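Local atomic coordinates of purine nucleosidase, (IunH-1) (PDB entry 3T8J), a protein that belongs to the nucleosidase family of proteins and is modelled here with a bound sodium ion. Residues I185-T196 with I231-T241. Sequence-based numbering, arbitrary orientation. Where two conformers were deposited one is given.
Sequences IPWDVIINYPVT and INGHPHPDAIT
Val-195 lies over one face of the His-234 imidazole, a CH-pi contact with CB 3.9 Å from the ring centroid. Its CG1 is anti to the backbone N (chi1 176°). That turns the other branch, CG2, to His-236, where it comes 3.4 Å from CD2. Beside this contact, Val-195 N donates to His-234 O at 2.9 Å, in a nearly straight bond. Both rings are hydrogen-bonded beyond the two segments: His-234 to Arg-222 and Tyr-214, His-236 to Asp-13 and Tyr-214.

Further along, Ile-190 runs obliquely across Pro-235 and Pro-237. Its CD1 lies 3.6 Å from Pro-235 CB and also packs on Pro-237. CB and CG2 of the same side chain meet CD1 of Ile-240. The Trp-187 indole brings CH2 to 3.8 Å from Pro-235 CG, while Pro-237 CG sits at its edge. Ile-231 CD1 reaches both the indole and Ile-191 CG2.

One water ties the backbones together. It donates to Ile-190 O and Tyr-193 O and accepts from His-236 N, 2.9 Å away.

The contact thus joins the end of strand 182-185 and the turn after it to the loop 231-236 and the start of helix 237-246, with the side chain of Pro-237 about 8 Å from the bound sodium ion. Most of the side-chain contacts are apolar; the water bonds to three backbone groups, and the bonds of both histidines probably restrict rotation of their rings.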
ATOM      1  N   ILE A 185       7.107  23.462 -11.807  1.00 22.30           N
ATOM      2  CA  ILE A 185       5.935  24.152 -12.321  1.00 23.74           C
ATOM      3  C   ILE A 185       4.791  23.119 -12.415  1.00 22.82           C
ATOM      4  O   ILE A 185       4.823  22.241 -13.279  1.00 22.05           O
ATOM      5  CB  ILE A 185       6.221  24.765 -13.724  1.00 24.17           C
ATOM      6  CG1 ILE A 185       7.176  25.988 -13.674  1.00 25.53           C
ATOM      7  CG2 ILE A 185       4.943  25.292 -14.378  1.00 26.99           C
ATOM      8  CD1 ILE A 185       8.581  25.757 -13.082  1.00 27.41           C
ATOM      9  N   PRO A 186       3.771  23.226 -11.549  1.00 22.07           N
ATOM     10  CA  PRO A 186       2.681  22.225 -11.532  1.00 20.98           C
ATOM     11  C   PRO A 186       1.589  22.442 -12.584  1.00 21.38           C
ATOM     12  O   PRO A 186       1.296  23.582 -12.961  1.00 21.64           O
ATOM     13  CB  PRO A 186       2.070  22.376 -10.124  1.00 22.24           C
ATOM     14  CG  PRO A 186       2.960  23.310  -9.392  1.00 24.50           C
ATOM     15  CD  PRO A 186       3.689  24.117 -10.372  1.00 23.28           C
ATOM     16  N   TRP A 187       0.967  21.339 -12.991  1.00 21.52           N
ATOM     17  CA  TRP A 187      -0.181  21.378 -13.881  1.00 21.84           C
ATOM     18  C   TRP A 187      -1.300  22.274 -13.366  1.00 22.81           C
ATOM     19  O   TRP A 187      -1.901  23.042 -14.146  1.00 23.06           O
ATOM     20  CB  TRP A 187      -0.733  19.966 -14.041  1.00 21.09           C
ATOM     21  CG  TRP A 187      -2.018  19.896 -14.861  1.00 22.74           C
ATOM     22  CD1 TRP A 187      -3.295  19.723 -14.392  1.00 23.47           C
ATOM     23  CD2 TRP A 187      -2.117  20.022 -16.272  1.00 25.57           C
ATOM     24  NE1 TRP A 187      -4.195  19.742 -15.444  1.00 26.47           N
ATOM     25  CE2 TRP A 187      -3.489  19.914 -16.606  1.00 25.05           C
ATOM     26  CE3 TRP A 187      -1.182  20.195 -17.297  1.00 26.38           C
ATOM     27  CZ2 TRP A 187      -3.947  19.978 -17.934  1.00 27.24           C
ATOM     28  CZ3 TRP A 187      -1.651  20.263 -18.612  1.00 27.27           C
ATOM     29  CH2 TRP A 187      -3.009  20.143 -18.905  1.00 27.55           C
ATOM     30  N   ASP A 188      -1.625  22.167 -12.078  1.00 23.06           N
ATOM     31  CA  ASP A 188      -2.771  22.891 -11.536  1.00 24.57           C
ATOM     32  C   ASP A 188      -2.486  24.349 -11.185  1.00 25.47           C
ATOM     33  O   ASP A 188      -3.355  25.049 -10.645  1.00 27.97           O
ATOM     34  CB  ASP A 188      -3.494  22.114 -10.426  1.00 25.00           C
ATOM     35  CG  ASP A 188      -2.584  21.597  -9.338  1.00 25.25           C
ATOM     36  OD1 ASP A 188      -1.365  21.937  -9.305  1.00 24.77           O
ATOM     37  OD2 ASP A 188      -3.126  20.829  -8.479  1.00 24.88           O
ATOM     38  N   VAL A 189      -1.282  24.802 -11.552  1.00 25.65           N
ATOM     39  CA  VAL A 189      -0.949  26.212 -11.630  1.00 26.74           C
ATOM     40  C   VAL A 189      -1.077  26.682 -13.095  1.00 27.29           C
ATOM     41  O   VAL A 189      -1.749  27.675 -13.375  1.00 28.59           O
ATOM     42  CB  VAL A 189       0.466  26.465 -11.056  1.00 26.55           C
ATOM     43  CG1 VAL A 189       0.977  27.870 -11.425  1.00 28.79           C
ATOM     44  CG2 VAL A 189       0.460  26.222  -9.546  1.00 27.79           C
ATOM     45  N   ILE A 190      -0.455  25.970 -14.024  1.00 25.82           N
ATOM     46  CA  ILE A 190      -0.429  26.445 -15.418  1.00 26.80           C
ATOM     47  C   ILE A 190      -1.831  26.481 -16.056  1.00 27.53           C
ATOM     48  O   ILE A 190      -2.048  27.317 -16.934  1.00 27.65           O
ATOM     49  CB  ILE A 190       0.589  25.691 -16.320  1.00 27.15           C
ATOM     50  CG1 ILE A 190       0.188  24.251 -16.532  1.00 26.56           C
ATOM     51  CG2 ILE A 190       2.001  25.794 -15.763  1.00 28.47           C
ATOM     52  CD1 ILE A 190      -0.657  24.078 -17.822  1.00 27.96           C
ATOM     53  N   ILE A 191      -2.776  25.647 -15.592  1.00 27.28           N
ATOM     54  CA  ILE A 191      -4.139  25.668 -16.163  1.00 28.47           C
ATOM     55  C   ILE A 191      -4.907  26.944 -15.851  1.00 29.73           C
ATOM     56  O   ILE A 191      -5.949  27.191 -16.448  1.00 31.35           O
ATOM     57  CB  ILE A 191      -5.017  24.429 -15.771  1.00 27.20           C
ATOM     58  CG1 ILE A 191      -5.228  24.342 -14.256  1.00 28.70           C
ATOM     59  CG2 ILE A 191      -4.409  23.154 -16.364  1.00 28.16           C
ATOM     60  CD1 ILE A 191      -6.071  23.123 -13.814  1.00 30.57           C
ATOM     61  N   ASN A 192      -4.399  27.768 -14.930  1.00 29.39           N
ATOM     62  CA  ASN A 192      -4.986  29.094 -14.682  1.00 32.10           C
ATOM     63  C   ASN A 192      -4.671  30.137 -15.766  1.00 32.40           C
ATOM     64  O   ASN A 192      -5.209  31.249 -15.726  1.00 35.36           O
ATOM     65  CB  ASN A 192      -4.507  29.635 -13.322  1.00 32.42           C
ATOM     66  CG  ASN A 192      -4.931  28.758 -12.155  1.00 34.28           C
ATOM     67  OD1 ASN A 192      -5.975  28.105 -12.197  1.00 36.99           O
ATOM     68  ND2 ASN A 192      -4.124  28.760 -11.092  1.00 36.75           N
ATOM     69  N   TYR A 193      -3.815  29.780 -16.728  1.00 31.81           N
ATOM     70  CA  TYR A 193      -3.284  30.710 -17.724  1.00 32.49           C
ATOM     71  C   TYR A 193      -3.415  30.164 -19.150  1.00 32.19           C
ATOM     72  O   TYR A 193      -2.423  30.122 -19.884  1.00 32.91           O
ATOM     73  CB  TYR A 193      -1.818  31.011 -17.404  1.00 32.17           C
ATOM     74  CG  TYR A 193      -1.598  31.461 -15.976  1.00 33.06           C
ATOM     75  CD1 TYR A 193      -1.880  32.777 -15.583  1.00 36.27           C
ATOM     76  CD2 TYR A 193      -1.130  30.583 -15.008  1.00 31.70           C
ATOM     77  CE1 TYR A 193      -1.683  33.202 -14.267  1.00 34.46           C
ATOM     78  CE2 TYR A 193      -0.934  31.009 -13.674  1.00 32.06           C
ATOM     79  CZ  TYR A 193      -1.225  32.312 -13.321  1.00 34.48           C
ATOM     80  OH  TYR A 193      -1.024  32.748 -12.023  1.00 35.56           O
ATOM     81  N   PRO A 194      -4.638  29.752 -19.555  1.00 32.81           N
ATOM     82  CA  PRO A 194      -4.813  29.250 -20.917  1.00 32.99           C
ATOM     83  C   PRO A 194      -4.719  30.346 -21.966  1.00 34.38           C
ATOM     84  O   PRO A 194      -4.932  31.522 -21.656  1.00 35.63           O
ATOM     85  CB  PRO A 194      -6.227  28.695 -20.898  1.00 33.35           C
ATOM     86  CG  PRO A 194      -6.944  29.596 -19.950  1.00 35.06           C
ATOM     87  CD  PRO A 194      -5.918  29.860 -18.844  1.00 34.23           C
ATOM     88  N   VAL A 195      -4.439  29.931 -23.197  1.00 34.07           N
ATOM     89  CA  VAL A 195      -4.561  30.778 -24.371  1.00 35.80           C
ATOM     90  C   VAL A 195      -6.055  30.935 -24.724  1.00 37.74           C
ATOM     91  O   VAL A 195      -6.718  29.975 -25.145  1.00 38.07           O
ATOM     92  CB  VAL A 195      -3.795  30.177 -25.558  1.00 34.81           C
ATOM     93  CG1 VAL A 195      -4.006  31.041 -26.834  1.00 36.66           C
ATOM     94  CG2 VAL A 195      -2.290  30.007 -25.193  1.00 34.66           C
ATOM     95  N   THR A 196      -6.558  32.150 -24.540  1.00 38.58           N
ATOM     96  CA  THR A 196      -7.985  32.467 -24.687  1.00 42.38           C
ATOM     97  C   THR A 196      -8.398  32.539 -26.151  1.00 43.56           C
ATOM     98  O   THR A 196      -7.551  32.604 -27.041  1.00 42.27           O
ATOM     99  CB  THR A 196      -8.322  33.832 -24.049  1.00 46.76           C
ATOM    100  OG1 THR A 196      -7.632  34.871 -24.744  1.00 49.70           O
ATOM    101  CG2 THR A 196      -7.954  33.864 -22.564  1.00 48.96           C
ATOM    102  N   ILE A 231     -10.884  23.310 -19.932  1.00 39.20           N
ATOM    103  CA  ILE A 231     -10.004  24.468 -19.916  1.00 38.89           C
ATOM    104  C   ILE A 231     -10.563  25.465 -20.925  1.00 40.33           C
ATOM    105  O   ILE A 231     -11.060  25.067 -21.988  1.00 39.23           O
ATOM    106  CB  ILE A 231      -8.556  24.081 -20.295  1.00 35.85           C
ATOM    107  CG1 ILE A 231      -7.928  23.253 -19.162  1.00 36.73           C
ATOM    108  CG2 ILE A 231      -7.711  25.335 -20.611  1.00 35.62           C
ATOM    109  CD1 ILE A 231      -6.717  22.455 -19.597  1.00 35.88           C
ATOM    110  N   ASN A 232     -10.486  26.753 -20.587  1.00 42.47           N
ATOM    111  CA  ASN A 232     -10.975  27.792 -21.490  0.50 44.09           C
ATOM    112  C   ASN A 232      -9.899  28.175 -22.524  1.00 41.74           C
ATOM    113  O   ASN A 232      -9.288  29.244 -22.483  1.00 43.31           O
ATOM    114  CB  ASN A 232     -11.516  28.990 -20.697  0.50 48.31           C
ATOM    115  CG  ASN A 232     -12.834  28.674 -19.981  0.50 52.26           C
ATOM    116  OD1 ASN A 232     -13.699  27.961 -20.508  0.50 54.41           O
ATOM    117  ND2 ASN A 232     -12.995  29.216 -18.780  0.50 57.44           N
ATOM    118  N   GLY A 233      -9.693  27.261 -23.472  1.00 37.88           N
ATOM    119  CA  GLY A 233      -8.695  27.386 -24.523  1.00 35.98           C
ATOM    120  C   GLY A 233      -7.759  26.185 -24.468  1.00 32.75           C
ATOM    121  O   GLY A 233      -8.205  25.032 -24.424  1.00 33.19           O
ATOM    122  N   HIS A 234      -6.453  26.440 -24.507  1.00 29.94           N
ATOM    123  CA  HIS A 234      -5.474  25.376 -24.331  1.00 27.33           C
ATOM    124  C   HIS A 234      -4.371  25.866 -23.402  1.00 25.78           C
ATOM    125  O   HIS A 234      -4.098  27.070 -23.320  1.00 27.17           O
ATOM    126  CB  HIS A 234      -4.898  24.850 -25.648  1.00 27.06           C
ATOM    127  CG  HIS A 234      -4.021  25.813 -26.382  1.00 28.52           C
ATOM    128  ND1 HIS A 234      -4.481  26.614 -27.405  1.00 31.15           N
ATOM    129  CD2 HIS A 234      -2.694  26.053 -26.283  1.00 29.48           C
ATOM    130  CE1 HIS A 234      -3.474  27.327 -27.886  1.00 31.77           C
ATOM    131  NE2 HIS A 234      -2.382  27.012 -27.214  1.00 30.51           N
ATOM    132  N   PRO A 235      -3.755  24.927 -22.688  1.00 27.82           N
ATOM    133  CA  PRO A 235      -2.676  25.305 -21.784  1.00 27.07           C
ATOM    134  C   PRO A 235      -1.289  25.177 -22.425  1.00 26.10           C
ATOM    135  O   PRO A 235      -1.142  24.554 -23.477  1.00 26.07           O
ATOM    136  CB  PRO A 235      -2.837  24.297 -20.662  1.00 25.84           C
ATOM    137  CG  PRO A 235      -3.248  23.052 -21.358  1.00 25.63           C
ATOM    138  CD  PRO A 235      -4.132  23.509 -22.503  1.00 27.66           C
ATOM    139  N   HIS A 236      -0.282  25.754 -21.756  1.00 25.01           N
ATOM    140  CA  HIS A 236       1.123  25.716 -22.188  1.00 24.59           C
ATOM    141  C   HIS A 236       2.007  25.220 -21.024  1.00 23.69           C
ATOM    142  O   HIS A 236       2.845  25.965 -20.500  1.00 24.77           O
ATOM    143  CB  HIS A 236       1.572  27.119 -22.626  1.00 26.62           C
ATOM    144  CG  HIS A 236       1.338  27.429 -24.076  1.00 27.24           C
ATOM    145  ND1 HIS A 236       1.845  26.654 -25.099  1.00 28.47           N
ATOM    146  CD2 HIS A 236       0.728  28.486 -24.676  1.00 29.73           C
ATOM    147  CE1 HIS A 236       1.527  27.197 -26.263  1.00 31.19           C
ATOM    148  NE2 HIS A 236       0.847  28.309 -26.036  1.00 30.89           N
ATOM    149  N   PRO A 237       1.824  23.957 -20.606  1.00 22.01           N
ATOM    150  CA  PRO A 237       2.577  23.480 -19.447  1.00 21.66           C
ATOM    151  C   PRO A 237       4.090  23.583 -19.630  1.00 21.72           C
ATOM    152  O   PRO A 237       4.813  24.088 -18.739  1.00 21.90           O
ATOM    153  CB  PRO A 237       2.115  22.016 -19.291  1.00 20.88           C
ATOM    154  CG  PRO A 237       1.600  21.628 -20.634  1.00 21.71           C
ATOM    155  CD  PRO A 237       1.005  22.897 -21.218  1.00 23.00           C
ATOM    156  N   ASP A 238       4.597  23.087 -20.751  1.00 21.38           N
ATOM    157  CA  ASP A 238       6.044  23.072 -21.003  1.00 21.49           C
ATOM    158  C   ASP A 238       6.579  24.442 -21.412  1.00 22.41           C
ATOM    159  O   ASP A 238       7.659  24.844 -20.973  1.00 22.39           O
ATOM    160  CB  ASP A 238       6.364  22.015 -22.069  1.00 21.74           C
ATOM    161  CG  ASP A 238       5.791  20.665 -21.718  1.00 24.12           C
ATOM    162  OD1 ASP A 238       5.715  20.316 -20.513  1.00 23.21           O
ATOM    163  OD2 ASP A 238       5.377  19.922 -22.641  1.00 29.75           O
ATOM    164  N   ALA A 239       5.820  25.176 -22.217  1.00 22.31           N
ATOM    165  CA  ALA A 239       6.280  26.477 -22.669  1.00 23.97           C
ATOM    166  C   ALA A 239       6.350  27.496 -21.527  1.00 24.42           C
ATOM    167  O   ALA A 239       7.243  28.341 -21.509  1.00 25.64           O
ATOM    168  CB  ALA A 239       5.392  26.986 -23.837  1.00 25.65           C
ATOM    169  N   ILE A 240       5.434  27.402 -20.561  1.00 23.89           N
ATOM    170  CA  ILE A 240       5.523  28.226 -19.353  1.00 24.40           C
ATOM    171  C   ILE A 240       6.761  27.869 -18.526  1.00 24.02           C
ATOM    172  O   ILE A 240       7.485  28.769 -18.054  1.00 24.44           O
ATOM    173  CB  ILE A 240       4.233  28.149 -18.509  1.00 24.38           C
ATOM    174  CG1 ILE A 240       3.102  28.913 -19.189  1.00 26.90           C
ATOM    175  CG2 ILE A 240       4.466  28.746 -17.100  1.00 25.63           C
ATOM    176  CD1 ILE A 240       1.692  28.678 -18.559  1.00 27.41           C
ATOM    177  N   THR A 241       7.018  26.568 -18.354  1.00 21.81           N
ATOM    178  CA  THR A 241       8.195  26.118 -17.617  1.00 21.92           C
ATOM    179  C   THR A 241       9.460  26.682 -18.271  1.00 22.39           C
ATOM    180  O   THR A 241      10.346  27.204 -17.603  1.00 23.25           O
ATOM    181  CB  THR A 241       8.269  24.585 -17.563  1.00 19.68           C
ATOM    182  OG1 THR A 241       7.061  24.082 -16.954  1.00 21.53           O
ATOM    183  CG2 THR A 241       9.508  24.103 -16.775  1.00 21.29           C
TER
HETATM  184  O   HOH W   1      -1.386  27.476 -19.688  1.00 17.52           O